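Local coordinates for DNA-binding response regulator (PDB 6JQS), which probably binds DNA through a LuxR-type helix-turn-helix domain and, as a GerE-type transcription factor of a spore-forming bacterium, probably regulates sporulation genes, at residues R15-F20 and H46-T50. Residues are numbered along the deposited sequence; the frame is centred on the assembly and turned at random.
Sequences REREIF and HISNT
Residues 15-20 and 46-50 are both α-helical, with phi near -60° and psi near -45°, each within a longer helix. Their short axes cross almost at right angles, 101° between N-to-C directions (signed -101°), and approach to 10.2 Å. The backbones come nearest at Glu16 and His46, whose CA atoms lie 6.3 Å apart. Ile19, apolar as suits its buried site, points its CA-CB bond at the other helix; with chi1 m and chi2 t it sets CD1 3.6 Å from His46 CB and CG2 3.8 Å from Ile47 CG1, so that two branched aliphatic chains pack against each other. Phe20, chi1 m, is a buried aromatic large enough to span from helix 14-24 to helices 40-54 and 59-68, its CZ 3.9 Å from Ile47 CA and CE2 3.5 Å from Thr50 CB. This is the core of the LuxR/GerE four-helix DNA-binding domain: helix 14-24 packs across helix 40-54, in this family the recognition helix of the helix-turn-helix, while Ala62, Ile63 and Leu66 also touch Phe20, and Ile32 and Leu36 touch Ile19. Thr50 suits a buried helical site because its hydroxyl bonds back to its own helix, OG1 to His46 O at 2.9 Å. Glu16 extends beside it, OE2 3.4 Å from Thr50 OG1, a polar approach without a hydrogen bond, while OE1 accepts one from Thr13 N. Toward the solvent, CG of Arg15 lies over one face of the His46 ring, and Arg15 CD is 3.8 Å from His46 CE1, while the guanidinium continues beyond the ring.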
ATOM      1  N   ARG A  15      -3.129   1.990   8.165  1.00 45.87           N
ATOM      2  CA  ARG A  15      -2.067   0.977   7.968  1.00 40.85           C
ATOM      3  C   ARG A  15      -1.849   0.772   6.470  1.00 31.93           C
ATOM      4  O   ARG A  15      -0.698   0.802   6.103  1.00 35.61           O
ATOM      5  CB  ARG A  15      -2.399  -0.335   8.680  1.00 48.68           C
ATOM      6  CG  ARG A  15      -1.368  -1.414   8.409  1.00 48.21           C
ATOM      7  CD  ARG A  15      -1.274  -2.393   9.554  1.00 54.30           C
ATOM      8  NE  ARG A  15      -0.458  -1.889  10.658  1.00 49.43           N
ATOM      9  CZ  ARG A  15      -0.421  -2.460  11.864  1.00 57.28           C
ATOM     10  NH1 ARG A  15       0.332  -1.949  12.830  1.00 51.09           N
ATOM     11  NH2 ARG A  15      -1.161  -3.531  12.107  1.00 47.87           N
ATOM     12  N   GLU A  16      -2.913   0.518   5.692  1.00 35.97           N
ATOM     13  CA  GLU A  16      -2.901   0.306   4.219  1.00 41.24           C
ATOM     14  C   GLU A  16      -2.238   1.525   3.560  1.00 38.54           C
ATOM     15  O   GLU A  16      -1.375   1.337   2.739  1.00 27.94           O
ATOM     16  CB  GLU A  16      -4.318   0.103   3.675  1.00 40.34           C
ATOM     17  CG  GLU A  16      -4.928  -1.303   3.849  1.00 48.20           C
ATOM     18  CD  GLU A  16      -6.424  -1.379   3.501  1.00 54.34           C
ATOM     19  OE1 GLU A  16      -7.086  -0.344   3.716  1.00 55.12           O
ATOM     20  OE2 GLU A  16      -6.928  -2.434   2.920  1.00 50.12           O
ATOM     21  N   ARG A  17      -2.618   2.747   3.939  1.00 34.47           N
ATOM     22  CA  ARG A  17      -1.985   3.978   3.368  1.00 36.75           C
ATOM     23  C   ARG A  17      -0.490   4.001   3.699  1.00 36.22           C
ATOM     24  O   ARG A  17       0.307   4.287   2.816  1.00 43.01           O
ATOM     25  CB  ARG A  17      -2.651   5.260   3.894  1.00 44.05           C
ATOM     26  CG  ARG A  17      -2.035   6.532   3.314  1.00 44.17           C
ATOM     27  CD  ARG A  17      -2.583   7.847   3.884  1.00 51.02           C
ATOM     28  NE  ARG A  17      -4.026   7.918   3.726  1.00 48.39           N
ATOM     29  CZ  ARG A  17      -4.909   7.520   4.647  1.00 53.10           C
ATOM     30  NH1 ARG A  17      -4.505   7.030   5.805  1.00 53.49           N
ATOM     31  NH2 ARG A  17      -6.202   7.603   4.407  1.00 54.10           N
ATOM     32  N   GLU A  18      -0.087   3.641   4.912  1.00 39.17           N
ATOM     33  CA  GLU A  18       1.353   3.644   5.270  1.00 36.74           C
ATOM     34  C   GLU A  18       2.089   2.582   4.463  1.00 34.74           C
ATOM     35  O   GLU A  18       3.258   2.801   4.147  1.00 32.78           O
ATOM     36  CB  GLU A  18       1.665   3.272   6.719  1.00 39.23           C
ATOM     37  CG  GLU A  18       1.224   4.262   7.779  1.00 49.56           C
ATOM     38  CD  GLU A  18       1.398   3.623   9.157  1.00 59.66           C
ATOM     39  OE1 GLU A  18       0.381   3.232   9.772  1.00 53.38           O
ATOM     40  OE2 GLU A  18       2.565   3.475   9.588  1.00 63.80           O
ATOM     41  N   ILE A  19       1.504   1.402   4.270  1.00 33.89           N
ATOM     42  CA  ILE A  19       2.171   0.373   3.430  1.00 29.56           C
ATOM     43  C   ILE A  19       2.432   0.904   2.001  1.00 27.66           C
ATOM     44  O   ILE A  19       3.553   0.669   1.457  1.00 34.18           O
ATOM     45  CB  ILE A  19       1.377  -0.940   3.420  1.00 31.10           C
ATOM     46  CG1 ILE A  19       1.441  -1.628   4.784  1.00 29.38           C
ATOM     47  CG2 ILE A  19       1.886  -1.818   2.279  1.00 28.98           C
ATOM     48  CD1 ILE A  19       0.355  -2.708   4.983  1.00 28.81           C
ATOM     49  N   PHE A  20       1.431   1.471   1.348  1.00 32.06           N
ATOM     50  CA  PHE A  20       1.554   1.956  -0.044  1.00 29.14           C
ATOM     51  C   PHE A  20       2.491   3.180  -0.083  1.00 34.12           C
ATOM     52  O   PHE A  20       3.184   3.311  -1.108  1.00 32.63           O
ATOM     53  CB  PHE A  20       0.194   2.235  -0.671  1.00 27.28           C
ATOM     54  CG  PHE A  20      -0.494   0.994  -1.171  1.00 25.21           C
ATOM     55  CD1 PHE A  20      -0.222   0.526  -2.435  1.00 27.78           C
ATOM     56  CD2 PHE A  20      -1.248   0.192  -0.331  1.00 31.73           C
ATOM     57  CE1 PHE A  20      -0.720  -0.689  -2.883  1.00 27.90           C
ATOM     58  CE2 PHE A  20      -1.781  -1.013  -0.799  1.00 28.62           C
ATOM     59  CZ  PHE A  20      -1.508  -1.442  -2.066  1.00 28.16           C
ATOM     60  N   HIS A  46      -2.438  -7.234   2.921  1.00 31.26           N
ATOM     61  CA  HIS A  46      -3.012  -5.857   2.896  1.00 31.01           C
ATOM     62  C   HIS A  46      -2.984  -5.294   1.467  1.00 27.52           C
ATOM     63  O   HIS A  46      -3.944  -4.629   1.042  1.00 30.59           O
ATOM     64  CB  HIS A  46      -2.235  -4.966   3.852  1.00 30.10           C
ATOM     65  CG  HIS A  46      -2.749  -4.961   5.243  1.00 36.63           C
ATOM     66  ND1 HIS A  46      -1.956  -5.355   6.320  1.00 44.92           N
ATOM     67  CD2 HIS A  46      -3.956  -4.631   5.748  1.00 28.94           C
ATOM     68  CE1 HIS A  46      -2.663  -5.254   7.420  1.00 35.70           C
ATOM     69  NE2 HIS A  46      -3.892  -4.862   7.090  1.00 40.04           N
ATOM     70  N   ILE A  47      -1.855  -5.471   0.807  1.00 28.77           N
ATOM     71  CA  ILE A  47      -1.615  -5.071  -0.589  1.00 29.79           C
ATOM     72  C   ILE A  47      -2.650  -5.801  -1.445  1.00 31.81           C
ATOM     73  O   ILE A  47      -3.317  -5.132  -2.290  1.00 27.75           O
ATOM     74  CB  ILE A  47      -0.156  -5.365  -0.982  1.00 25.56           C
ATOM     75  CG1 ILE A  47       0.821  -4.429  -0.265  1.00 25.18           C
ATOM     76  CG2 ILE A  47      -0.008  -5.319  -2.488  1.00 30.24           C
ATOM     77  CD1 ILE A  47       2.271  -4.862  -0.345  1.00 26.43           C
ATOM     78  N   SER A  48      -2.813  -7.120  -1.273  1.00 26.63           N
ATOM     79  CA  SER A  48      -3.790  -7.881  -2.103  1.00 29.70           C
ATOM     80  C   SER A  48      -5.185  -7.335  -1.907  1.00 25.47           C
ATOM     81  O   SER A  48      -5.935  -7.190  -2.926  1.00 29.36           O
ATOM     82  CB  SER A  48      -3.790  -9.344  -1.871  1.00 30.23           C
ATOM     83  OG  SER A  48      -2.499  -9.841  -2.120  1.00 36.61           O
ATOM     84  N   ASN A  49      -5.531  -7.061  -0.650  1.00 28.00           N
ATOM     85  CA  ASN A  49      -6.869  -6.542  -0.308  1.00 29.98           C
ATOM     86  C   ASN A  49      -7.087  -5.195  -0.996  1.00 28.79           C
ATOM     87  O   ASN A  49      -8.207  -4.948  -1.465  1.00 31.34           O
ATOM     88  CB  ASN A  49      -6.988  -6.460   1.214  1.00 36.95           C
ATOM     89  CG  ASN A  49      -8.414  -6.441   1.692  1.00 42.17           C
ATOM     90  OD1 ASN A  49      -9.252  -7.116   1.118  1.00 44.92           O
ATOM     91  ND2 ASN A  49      -8.668  -5.692   2.749  1.00 49.16           N
ATOM     92  N   THR A  50      -6.091  -4.298  -0.996  1.00 31.89           N
ATOM     93  CA  THR A  50      -6.256  -2.918  -1.573  1.00 29.32           C
ATOM     94  C   THR A  50      -6.416  -3.054  -3.090  1.00 29.44           C
ATOM     95  O   THR A  50      -7.255  -2.396  -3.712  1.00 28.43           O
ATOM     96  CB  THR A  50      -5.069  -2.022  -1.200  1.00 32.62           C
ATOM     97  OG1 THR A  50      -4.975  -2.092   0.213  1.00 32.93           O
ATOM     98  CG2 THR A  50      -5.239  -0.572  -1.612  1.00 32.74           C
TER